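Local coordinates for protein alpha-2,3-sialyltransferase (Campylobacter jejuni, PDB 2P2V) that probably transfers sialic acid from CMP-sialic acid to acceptor sugars in alpha-2,3 linkage, as the catalytic part of a longer membrane-associated glycosyltransferase, at residues F51-K56 / Y180-M185; P29-I34 / K56-K61; S186-T191 / I258-L263. All coordinates share one frame; numbering follows the deposited sequence.

Interaction 1. Residues F51-K56 / Y180-M185. With CSF (cytidine-5'-monophosphate-3-fluoro-N-acetyl-neuraminic acid), chain O.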
loop_
_atom_site.group_PDB
_atom_site.type_symbol
_atom_site.label_atom_id
_atom_site.label_comp_id
_atom_site.label_asym_id
_atom_site.label_seq_id
_atom_site.Cartn_x
_atom_site.Cartn_y
_atom_site.Cartn_z
ATOM N N PHE A 51 26.614 -13.620 -19.189
ATOM C CA PHE A 51 27.896 -13.008 -19.530
ATOM C C PHE A 51 29.087 -13.892 -19.081
ATOM O O PHE A 51 30.161 -13.914 -19.705
ATOM C CB PHE A 51 27.998 -11.579 -18.917
ATOM C CG PHE A 51 28.060 -11.574 -17.435
ATOM C CD1 PHE A 51 26.898 -11.501 -16.669
ATOM C CD2 PHE A 51 29.279 -11.686 -16.785
ATOM C CE1 PHE A 51 26.958 -11.575 -15.272
ATOM C CE2 PHE A 51 29.360 -11.748 -15.393
ATOM C CZ PHE A 51 28.185 -11.701 -14.628
ATOM N N TYR A 52 28.902 -14.582 -17.961
ATOM C CA TYR A 52 29.966 -15.359 -17.305
ATOM C C TYR A 52 30.296 -16.649 -18.073
ATOM O O TYR A 52 31.266 -17.354 -17.723
ATOM C CB TYR A 52 29.559 -15.739 -15.866
ATOM C CG TYR A 52 28.158 -16.291 -15.766
ATOM C CD1 TYR A 52 27.059 -15.434 -15.617
ATOM C CD2 TYR A 52 27.926 -17.655 -15.818
ATOM C CE1 TYR A 52 25.791 -15.896 -15.557
ATOM C CE2 TYR A 52 26.647 -18.136 -15.766
ATOM C CZ TYR A 52 25.570 -17.259 -15.623
ATOM O OH TYR A 52 24.281 -17.735 -15.539
ATOM N N PHE A 53 29.491 -16.949 -19.078
ATOM C CA PHE A 53 29.812 -18.007 -20.049
ATOM C C PHE A 53 31.105 -17.685 -20.821
ATOM O O PHE A 53 31.753 -18.602 -21.360
ATOM C CB PHE A 53 28.682 -18.188 -21.051
ATOM C CG PHE A 53 27.544 -19.089 -20.589
ATOM C CD1 PHE A 53 27.068 -19.060 -19.277
ATOM C CD2 PHE A 53 26.913 -19.933 -21.501
ATOM C CE1 PHE A 53 25.983 -19.853 -18.887
ATOM C CE2 PHE A 53 25.834 -20.778 -21.107
ATOM C CZ PHE A 53 25.379 -20.723 -19.798
ATOM N N GLU A 54 31.498 -16.405 -20.854
ATOM C CA GLU A 54 32.730 -15.974 -21.536
ATOM C C GLU A 54 33.950 -16.741 -21.045
ATOM O O GLU A 54 34.117 -16.957 -19.841
ATOM C CB GLU A 54 32.960 -14.446 -21.384
ATOM C CG GLU A 54 33.318 -13.996 -19.976
ATOM C CD GLU A 54 33.436 -12.484 -19.850
ATOM O OE1 GLU A 54 33.184 -11.801 -20.866
ATOM O OE2 GLU A 54 33.797 -11.974 -18.740
ATOM N N ASP A 55 34.811 -17.134 -21.994
ATOM C CA ASP A 55 36.017 -17.931 -21.701
ATOM C C ASP A 55 37.206 -17.046 -21.304
ATOM O O ASP A 55 38.200 -17.514 -20.742
ATOM C CB ASP A 55 36.343 -18.836 -22.909
ATOM C CG ASP A 55 36.694 -18.055 -24.181
ATOM O OD1 ASP A 55 35.973 -17.107 -24.581
ATOM O OD2 ASP A 55 37.712 -18.410 -24.812
ATOM N N LYS A 56 37.104 -15.754 -21.580
ATOM C CA LYS A 56 38.132 -14.821 -21.146
ATOM C C LYS A 56 37.434 -13.605 -20.586
ATOM O O LYS A 56 36.267 -13.363 -20.870
ATOM C CB LYS A 56 39.037 -14.380 -22.329
ATOM C CG LYS A 56 39.611 -15.549 -23.147
ATOM C CD LYS A 56 40.473 -15.077 -24.301
ATOM C CE LYS A 56 41.085 -16.302 -24.978
ATOM N NZ LYS A 56 41.810 -15.874 -26.197
ATOM N N TYR A 180 26.254 -16.946 -30.742
ATOM C CA TYR A 180 26.844 -16.727 -29.410
ATOM C C TYR A 180 28.335 -17.081 -29.454
ATOM O O TYR A 180 28.707 -18.035 -30.136
ATOM C CB TYR A 180 26.120 -17.567 -28.343
ATOM C CG TYR A 180 24.698 -17.112 -28.054
ATOM C CD1 TYR A 180 23.591 -17.813 -28.563
ATOM C CD2 TYR A 180 24.456 -15.963 -27.282
ATOM C CE1 TYR A 180 22.268 -17.380 -28.297
ATOM C CE2 TYR A 180 23.155 -15.523 -27.019
ATOM C CZ TYR A 180 22.066 -16.232 -27.526
ATOM O OH TYR A 180 20.792 -15.785 -27.244
ATOM N N PRO A 181 29.196 -16.313 -28.743
ATOM C CA PRO A 181 30.626 -16.641 -28.676
ATOM C C PRO A 181 30.908 -17.846 -27.749
ATOM O O PRO A 181 32.027 -18.011 -27.254
ATOM C CB PRO A 181 31.251 -15.353 -28.111
ATOM C CG PRO A 181 30.203 -14.713 -27.339
ATOM C CD PRO A 181 28.885 -15.096 -27.973
ATOM N N PHE A 182 29.881 -18.664 -27.520
ATOM C CA PHE A 182 29.936 -19.799 -26.600
ATOM C C PHE A 182 28.737 -20.710 -26.837
ATOM O O PHE A 182 27.847 -20.397 -27.631
ATOM C CB PHE A 182 29.988 -19.343 -25.119
ATOM C CG PHE A 182 29.090 -18.150 -24.780
ATOM C CD1 PHE A 182 29.658 -16.918 -24.420
ATOM C CD2 PHE A 182 27.689 -18.257 -24.800
ATOM C CE1 PHE A 182 28.847 -15.817 -24.084
ATOM C CE2 PHE A 182 26.878 -17.163 -24.467
ATOM C CZ PHE A 182 27.463 -15.946 -24.105
ATOM N N GLU A 183 28.714 -21.839 -26.147
ATOM C CA GLU A 183 27.569 -22.720 -26.216
ATOM C C GLU A 183 26.471 -22.170 -25.319
ATOM O O GLU A 183 26.626 -22.134 -24.100
ATOM C CB GLU A 183 27.930 -24.146 -25.774
ATOM C CG GLU A 183 26.720 -25.082 -25.761
ATOM C CD GLU A 183 25.920 -25.003 -27.065
ATOM O OE1 GLU A 183 26.523 -25.217 -28.154
ATOM O OE2 GLU A 183 24.703 -24.717 -27.002
ATOM N N ALA A 184 25.360 -21.764 -25.932
ATOM C CA ALA A 184 24.216 -21.219 -25.186
ATOM C C ALA A 184 23.282 -22.306 -24.635
ATOM O O ALA A 184 22.663 -22.114 -23.580
ATOM C CB ALA A 184 23.439 -20.224 -26.038
ATOM N N MET A 185 23.180 -23.435 -25.345
ATOM C CA MET A 185 22.393 -24.582 -24.867
ATOM C C MET A 185 23.260 -25.492 -23.995
ATOM O O MET A 185 23.477 -26.682 -24.309
ATOM C CB MET A 185 21.769 -25.366 -26.031
ATOM C CG MET A 185 20.727 -24.590 -26.828
ATOM S SD MET A 185 19.208 -24.242 -25.907
ATOM C CE MET A 185 18.404 -25.856 -25.884
HETATM C C5A CSF O . 16.444 -14.574 -24.848
HETATM C C4A CSF O . 16.779 -13.617 -25.986
HETATM C C2A CSF O . 17.828 -11.976 -24.321
HETATM O O6A CSF O . 17.581 -12.998 -23.331
HETATM C C6A CSF O . 17.501 -14.387 -23.744
HETATM C C3A CSF O . 16.868 -12.165 -25.494
HETATM O O4A CSF O . 15.739 -13.670 -26.953
HETATM N N5A CSF O . 16.536 -15.940 -25.408
HETATM C C7A CSF O . 17.182 -15.204 -22.498
HETATM C C8A CSF O . 18.227 -14.969 -21.413
HETATM C C9A CSF O . 17.871 -15.703 -20.104
HETATM O O9A CSF O . 18.920 -15.573 -19.115
HETATM O O8A CSF O . 19.537 -15.351 -21.939
HETATM O O7A CSF O . 15.851 -14.876 -22.061
HETATM C C1A CSF O . 17.491 -10.609 -23.742
HETATM O OBA CSF O . 17.410 -9.653 -24.564
HETATM O OAA CSF O . 17.320 -10.503 -22.496
HETATM O O1A CSF O . 19.195 -11.847 -24.778
HETATM O O2A CSF O . 20.351 -13.701 -25.938
HETATM N N1 CSF O . 22.798 -10.125 -28.428
HETATM C C2 CSF O . 22.747 -9.752 -29.805
HETATM N N3 CSF O . 23.021 -10.666 -30.783
HETATM C C4 CSF O . 23.367 -11.928 -30.443
HETATM C C5 CSF O . 23.426 -12.313 -29.097
HETATM C C6 CSF O . 23.139 -11.387 -28.098
HETATM C "C3'" CSF O . 20.639 -9.308 -25.951
HETATM C "C2'" CSF O . 21.060 -8.688 -27.270
HETATM C "C1'" CSF O . 22.523 -9.119 -27.378
HETATM O "O4'" CSF O . 22.973 -9.585 -26.087
HETATM C "C4'" CSF O . 21.916 -9.469 -25.135
HETATM P PA CSF O . 20.455 -12.873 -24.680
HETATM O "O5'" CSF O . 21.738 -11.895 -24.891
HETATM C "C5'" CSF O . 21.893 -10.665 -24.185
HETATM O "O3'" CSF O . 19.760 -8.439 -25.245
HETATM O "O2'" CSF O . 20.957 -7.240 -27.196
HETATM N N4 CSF O . 23.655 -12.856 -31.406
HETATM O O2 CSF O . 22.407 -8.575 -30.110
HETATM O O3A CSF O . 20.638 -13.486 -23.322
HETATM C C10 CSF O . 15.701 -16.870 -24.912
HETATM O O10 CSF O . 14.884 -16.644 -24.007
HETATM C C11 CSF O . 15.835 -18.245 -25.525
HETATM F F3A CSF O . 15.630 -11.736 -25.072
HETATM O O HOH W 1 33.205 -17.404 -24.936
#

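Interaction 2. Residues P29-I34 / K56-K61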
loop_
_atom_site.group_PDB
_atom_site.type_symbol
_atom_site.label_atom_id
_atom_site.label_comp_id
_atom_site.label_asym_id
_atom_site.label_seq_id
_atom_site.Cartn_x
_atom_site.Cartn_y
_atom_site.Cartn_z
ATOM N N PRO A 29 28.486 -12.619 -30.718
ATOM C CA PRO A 29 29.832 -13.066 -31.097
ATOM C C PRO A 29 30.848 -11.928 -31.045
ATOM O O PRO A 29 32.004 -12.162 -30.724
ATOM C CB PRO A 29 29.666 -13.529 -32.536
ATOM C CG PRO A 29 28.239 -13.787 -32.699
ATOM C CD PRO A 29 27.508 -12.841 -31.794
ATOM N N SER A 30 30.407 -10.704 -31.299
ATOM C CA SER A 30 31.314 -9.578 -31.364
ATOM C C SER A 30 31.913 -9.207 -30.023
ATOM O O SER A 30 32.794 -8.341 -29.930
ATOM C CB SER A 30 30.605 -8.368 -31.956
ATOM O OG SER A 30 29.641 -7.860 -31.056
ATOM N N LEU A 31 31.455 -9.846 -28.953
ATOM C CA LEU A 31 32.120 -9.651 -27.656
ATOM C C LEU A 31 33.591 -10.098 -27.758
ATOM O O LEU A 31 34.463 -9.566 -27.076
ATOM C CB LEU A 31 31.389 -10.450 -26.569
ATOM C CG LEU A 31 31.920 -10.510 -25.145
ATOM C CD1 LEU A 31 31.700 -9.138 -24.422
ATOM C CD2 LEU A 31 31.276 -11.707 -24.428
ATOM N N LYS A 32 33.840 -11.085 -28.612
ATOM C CA LYS A 32 35.182 -11.621 -28.857
ATOM C C LYS A 32 36.038 -10.698 -29.755
ATOM O O LYS A 32 37.272 -10.852 -29.829
ATOM C CB LYS A 32 35.054 -13.008 -29.522
ATOM C CG LYS A 32 34.620 -14.169 -28.594
ATOM C CD LYS A 32 34.891 -15.554 -29.243
ATOM C CE LYS A 32 34.521 -16.716 -28.295
ATOM N NZ LYS A 32 35.431 -17.928 -28.372
ATOM N N ASN A 33 35.394 -9.738 -30.420
ATOM C CA ASN A 33 36.049 -8.884 -31.413
ATOM C C ASN A 33 35.946 -7.395 -31.073
ATOM O O ASN A 33 35.729 -6.567 -31.969
ATOM C CB ASN A 33 35.450 -9.125 -32.809
ATOM C CG ASN A 33 35.406 -10.610 -33.206
ATOM O OD1 ASN A 33 36.373 -11.362 -33.014
ATOM N ND2 ASN A 33 34.278 -11.028 -33.792
ATOM N N ILE A 34 36.095 -7.049 -29.793
ATOM C CA ILE A 34 36.150 -5.656 -29.356
ATOM C C ILE A 34 37.472 -5.037 -29.811
ATOM O O ILE A 34 38.514 -5.686 -29.724
ATOM C CB ILE A 34 36.088 -5.544 -27.817
ATOM C CG1 ILE A 34 34.693 -5.957 -27.294
ATOM C CG2 ILE A 34 36.343 -4.147 -27.348
ATOM C CD1 ILE A 34 34.727 -6.405 -25.797
ATOM N N LYS A 56 37.104 -15.754 -21.580
ATOM C CA LYS A 56 38.132 -14.821 -21.146
ATOM C C LYS A 56 37.434 -13.605 -20.586
ATOM O O LYS A 56 36.267 -13.363 -20.870
ATOM C CB LYS A 56 39.037 -14.380 -22.329
ATOM C CG LYS A 56 39.611 -15.549 -23.147
ATOM C CD LYS A 56 40.473 -15.077 -24.301
ATOM C CE LYS A 56 41.085 -16.302 -24.978
ATOM N NZ LYS A 56 41.810 -15.874 -26.197
ATOM N N TYR A 57 38.161 -12.816 -19.822
ATOM C CA TYR A 57 37.594 -11.605 -19.292
ATOM C C TYR A 57 37.580 -10.512 -20.349
ATOM O O TYR A 57 38.346 -9.546 -20.229
ATOM C CB TYR A 57 38.361 -11.143 -18.069
ATOM C CG TYR A 57 38.125 -12.015 -16.848
ATOM C CD1 TYR A 57 36.876 -11.999 -16.176
ATOM C CD2 TYR A 57 39.131 -12.858 -16.363
ATOM C CE1 TYR A 57 36.655 -12.781 -15.058
ATOM C CE2 TYR A 57 38.913 -13.666 -15.245
ATOM C CZ TYR A 57 37.673 -13.610 -14.599
ATOM O OH TYR A 57 37.461 -14.374 -13.497
ATOM N N TYR A 58 36.673 -10.625 -21.324
ATOM C CA TYR A 58 36.630 -9.639 -22.447
ATOM C C TYR A 58 36.450 -8.182 -22.050
ATOM O O TYR A 58 36.845 -7.278 -22.802
ATOM C CB TYR A 58 35.665 -10.046 -23.542
ATOM C CG TYR A 58 36.027 -11.380 -24.166
ATOM C CD1 TYR A 58 37.118 -11.491 -25.073
ATOM C CD2 TYR A 58 35.306 -12.539 -23.859
ATOM C CE1 TYR A 58 37.468 -12.744 -25.648
ATOM C CE2 TYR A 58 35.642 -13.784 -24.438
ATOM C CZ TYR A 58 36.725 -13.871 -25.331
ATOM O OH TYR A 58 37.044 -15.095 -25.881
ATOM N N LEU A 59 35.852 -7.927 -20.881
ATOM C CA LEU A 59 35.735 -6.560 -20.383
ATOM C C LEU A 59 36.248 -6.408 -18.945
ATOM O O LEU A 59 35.890 -5.473 -18.240
ATOM C CB LEU A 59 34.290 -6.076 -20.530
ATOM C CG LEU A 59 33.931 -5.586 -21.928
ATOM C CD1 LEU A 59 32.464 -5.208 -21.960
ATOM C CD2 LEU A 59 34.797 -4.353 -22.288
ATOM N N GLY A 60 37.119 -7.322 -18.522
ATOM C CA GLY A 60 37.731 -7.243 -17.208
ATOM C C GLY A 60 36.822 -7.886 -16.161
ATOM O O GLY A 60 35.808 -8.512 -16.499
ATOM N N LYS A 61 37.207 -7.725 -14.898
ATOM C CA LYS A 61 36.585 -8.453 -13.788
ATOM C C LYS A 61 35.594 -7.596 -13.014
ATOM O O LYS A 61 34.799 -8.134 -12.222
ATOM C CB LYS A 61 37.672 -8.953 -12.826
ATOM C CG LYS A 61 38.600 -10.052 -13.372
ATOM C CD LYS A 61 39.564 -10.532 -12.266
ATOM C CE LYS A 61 38.820 -11.391 -11.209
ATOM N NZ LYS A 61 39.569 -11.734 -9.935
#

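Interaction 3. Residues S186-T191 / I258-L263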
loop_
_atom_site.group_PDB
_atom_site.type_symbol
_atom_site.label_atom_id
_atom_site.label_comp_id
_atom_site.label_asym_id
_atom_site.label_seq_id
_atom_site.Cartn_x
_atom_site.Cartn_y
_atom_site.Cartn_z
ATOM N N SER A 186 23.766 -24.910 -22.906
ATOM C CA SER A 186 24.566 -25.632 -21.930
ATOM C C SER A 186 23.652 -26.583 -21.166
ATOM O O SER A 186 22.426 -26.544 -21.319
ATOM C CB SER A 186 25.256 -24.651 -20.983
ATOM O OG SER A 186 24.290 -23.818 -20.375
ATOM N N THR A 187 24.243 -27.458 -20.360
ATOM C CA THR A 187 23.458 -28.478 -19.676
ATOM C C THR A 187 22.407 -27.835 -18.754
ATOM O O THR A 187 21.254 -28.244 -18.747
ATOM C CB THR A 187 24.348 -29.454 -18.875
ATOM O OG1 THR A 187 25.559 -29.707 -19.599
ATOM C CG2 THR A 187 23.616 -30.767 -18.671
ATOM N N ASN A 188 22.811 -26.818 -17.990
ATOM C CA ASN A 188 21.883 -26.200 -17.030
ATOM C C ASN A 188 20.764 -25.387 -17.684
ATOM O O ASN A 188 19.635 -25.386 -17.195
ATOM C CB ASN A 188 22.641 -25.379 -15.991
ATOM C CG ASN A 188 23.482 -26.235 -15.072
ATOM O OD1 ASN A 188 24.425 -25.743 -14.447
ATOM N ND2 ASN A 188 23.137 -27.540 -14.962
ATOM N N ILE A 189 21.075 -24.707 -18.788
ATOM C CA ILE A 189 20.051 -23.986 -19.549
ATOM C C ILE A 189 18.950 -24.969 -19.996
ATOM O O ILE A 189 17.755 -24.729 -19.769
ATOM C CB ILE A 189 20.668 -23.190 -20.759
ATOM C CG1 ILE A 189 21.443 -21.934 -20.281
ATOM C CG2 ILE A 189 19.596 -22.836 -21.819
ATOM C CD1 ILE A 189 20.579 -20.832 -19.569
ATOM N N LYS A 190 19.380 -26.089 -20.586
ATOM C CA LYS A 190 18.479 -27.195 -20.966
ATOM C C LYS A 190 17.610 -27.707 -19.816
ATOM O O LYS A 190 16.422 -27.938 -20.006
ATOM C CB LYS A 190 19.278 -28.351 -21.582
ATOM C CG LYS A 190 19.838 -28.064 -22.978
ATOM C CD LYS A 190 20.782 -29.176 -23.415
ATOM C CE LYS A 190 21.328 -28.944 -24.809
ATOM N NZ LYS A 190 22.607 -29.715 -24.948
ATOM N N THR A 191 18.186 -27.863 -18.625
ATOM C CA THR A 191 17.442 -28.411 -17.492
ATOM C C THR A 191 16.344 -27.460 -17.029
ATOM O O THR A 191 15.162 -27.840 -16.990
ATOM C CB THR A 191 18.336 -28.741 -16.292
ATOM O OG1 THR A 191 19.417 -29.578 -16.706
ATOM C CG2 THR A 191 17.535 -29.460 -15.227
ATOM N N ILE A 258 33.106 -20.830 -13.041
ATOM C CA ILE A 258 31.684 -21.011 -13.326
ATOM C C ILE A 258 31.434 -20.639 -14.783
ATOM O O ILE A 258 31.707 -19.497 -15.218
ATOM C CB ILE A 258 30.808 -20.106 -12.398
ATOM C CG1 ILE A 258 30.950 -20.518 -10.914
ATOM C CG2 ILE A 258 29.365 -20.129 -12.853
ATOM C CD1 ILE A 258 30.472 -19.468 -9.913
ATOM N N ASN A 259 30.914 -21.587 -15.536
ATOM C CA ASN A 259 30.677 -21.393 -16.950
ATOM C C ASN A 259 29.297 -21.782 -17.385
ATOM O O ASN A 259 29.020 -21.836 -18.583
ATOM C CB ASN A 259 31.686 -22.189 -17.781
ATOM C CG ASN A 259 31.575 -23.713 -17.580
ATOM O OD1 ASN A 259 30.865 -24.218 -16.692
ATOM N ND2 ASN A 259 32.312 -24.451 -18.409
ATOM N N ASP A 260 28.426 -22.106 -16.431
ATOM C CA ASP A 260 27.015 -22.424 -16.752
ATOM C C ASP A 260 26.229 -21.818 -15.586
ATOM O O ASP A 260 26.814 -21.565 -14.530
ATOM C CB ASP A 260 26.828 -23.939 -16.818
ATOM C CG ASP A 260 25.552 -24.359 -17.522
ATOM O OD1 ASP A 260 24.768 -23.484 -17.937
ATOM O OD2 ASP A 260 25.312 -25.604 -17.636
ATOM N N ILE A 261 24.953 -21.528 -15.823
ATOM C CA ILE A 261 24.053 -20.993 -14.792
ATOM C C ILE A 261 23.934 -22.050 -13.697
ATOM O O ILE A 261 23.800 -23.248 -14.005
ATOM C CB ILE A 261 22.654 -20.594 -15.382
ATOM C CG1 ILE A 261 21.786 -19.866 -14.355
ATOM C CG2 ILE A 261 21.880 -21.848 -16.010
ATOM C CD1 ILE A 261 20.513 -19.244 -15.011
ATOM N N LEU A 262 24.049 -21.622 -12.441
ATOM C CA LEU A 262 23.919 -22.566 -11.313
ATOM C C LEU A 262 22.501 -23.016 -11.056
ATOM O O LEU A 262 21.530 -22.279 -11.208
ATOM C CB LEU A 262 24.502 -21.954 -10.045
ATOM C CG LEU A 262 25.974 -21.517 -10.128
ATOM C CD1 LEU A 262 26.495 -21.178 -8.757
ATOM C CD2 LEU A 262 26.887 -22.566 -10.830
ATOM N N LEU A 263 22.369 -24.264 -10.616
ATOM C CA LEU A 263 21.064 -24.808 -10.286
ATOM C C LEU A 263 20.858 -24.575 -8.800
ATOM O O LEU A 263 21.818 -24.466 -8.055
ATOM C CB LEU A 263 21.085 -26.333 -10.540
ATOM C CG LEU A 263 20.520 -26.913 -11.854
ATOM C CD1 LEU A 263 20.596 -26.058 -13.097
ATOM C CD2 LEU A 263 21.058 -28.370 -12.076
#

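Interaction 1. Residues F51-K56 / Y180-M185
Phe53, at the end of the 3-10 turn 51-53, and Phe182, in the irregular loop 180-185, face each other with their CA atoms 6.8 Å apart. The two loops follow strands 44-48 and 165-169 of the parallel, Rossmann-like sheet, and the second helps form the CMP-sialic acid pocket. The contact is built round an edge-to-face aromatic pair, with the edge of Phe53 turned toward the face of Phe182, ring planes at 63° and centroids 5.4 Å apart. Phe53 also makes a CH-pi contact, its CB sitting over the middle of the Phe182 ring, 3.6 Å from the centroid. Phe182 is thus sandwiched, because Pro181 CD covers the opposite face near the rim. Its CG lies between the backbone N and the carbonyl carbon (chi1 40°), the crowded position, and this placement brings Phe182 CG within 3.8 Å of Phe53 CB. Phenylalanine suits both places: Phe182 offers its broad apolar face, Phe53 its C-H edge. That edge of Phe53 also meets a backbone oxygen, CE2 lying 3.4 Å from Glu183 O near the ring plane. Beside the rings a water joins the loops, donating to Asp55 OD1 at 2.8 Å and to Pro181 O at 2.7 Å. Glu54 turns its carboxylate away to Arg47 and Tyr89. The pocket end belongs to Tyr180, whose phenol can donate to an anionic phosphate: OH makes a very short hydrogen bond, 2.5 Å, to O2A of the bound CMP-3-fluoro-sialic acid, an oxygen lying at the edge of the tyrosine ring and in its plane.

Interaction 2. Residues P29-I34 / K56-K61
In the loops that follow strands 21-25 and 44-48 of the parallel sheet, Tyr58 packs against Leu31 and Lys32, and Leu59 against Ile34. The tyrosine starts the contact at its base, CB lying 3.8 Å from Leu31 O and 4.1 Å from Leu31 CG. Further out, Lys32 CA stands 4.1 Å above one face of the ring, toward the rim, while Lys56 CB covers the opposite face. Tyrosine suits this slot: its ring is gripped by aliphatic groups, and its OH reaches Asp55 OD1 in a hydrogen bond. The Lys32 chain runs past that hydroxyl, with CG 3.8 Å from Tyr58 OH. Deeper in, Ile34 CD1 meets Leu59 CG at 4.0 Å, the two side chains crossing at about a right angle; Cys169 of strand 165-169 touches both. The type I turn 57-60 presents Tyr58 and Leu59 together, and Gly60 closes it at phi 85°, psi -172°, backbone angles that glycine readily adopts. Since Pro29 touches the bound nucleotide sugar, this is packing at the edge of its site, on the carboxyl-end loops of a parallel, Rossmann-like sheet.

Interaction 3. Residues S186-T191 / I258-L263
Asp260 reaches from the loop 258-263 to the start of helix 187-192, where Ser186 holds the N-cap position. This polar end is the tight part of the contact. Asp260 OD2 accepts from the backbone N of Asn188 at 2.8 Å, nearly straight at 160° and on the syn side of the carboxylate. Ser186 OG donates to Asp260 OD1 at 2.5 Å from well above the carboxylate plane, and Ile261 N adds a weak bond to the same oxygen. With its CG anti to the backbone N (chi1 -163°), Asp260 carries its carboxylate across to the first helical turn, where the N-H of Asn188 and the helix N-terminus would probably stabilise the negative charge. Phe53 touches both Ser186 and Asp260. Next to the carboxylate the packing turns apolar: Ile261 CG2 lies 3.6 Å from Asn188 CB and 3.9 Å from Ile189 CD1, its branched chain fitting against the buried side of the helix. The outer side is looser. Exposed Leu263 lays CD1 against Asn188 CG at 3.5 Å, a contact without hydrogen bonds from the leucine, which also meets a crystal neighbour. Exposed Thr187 barely touches the loop, with CB 4.2 Å from Asp260 OD2. The N-cap serine donates to an aspartate that in turn accepts a backbone N-H of the first turn: a carboxylate from a distant loop bound at the N-terminus of a short helix.

Interaction 1 lies between the other two, on the same side of the chain's centre as each: its centre is about 10 Å from that of interaction 2 and about 11 Å from that of interaction 3, whereas interactions 2 and 3, with centres about 20 Å apart, do not touch. Along the chain interactions 1 and 2 interleave and share Lys56; loop 180-185 then runs straight into the helix of interaction 3, whose second segment precedes helix 268-283. Loops following strands 21-25, 44-48, 165-169 and 224-227 are thereby tied together within one sialyltransferase domain. Residues 51-56 touch all the neighbouring segments, joining the surroundings of the nucleotide-sugar pocket to helix 187-192.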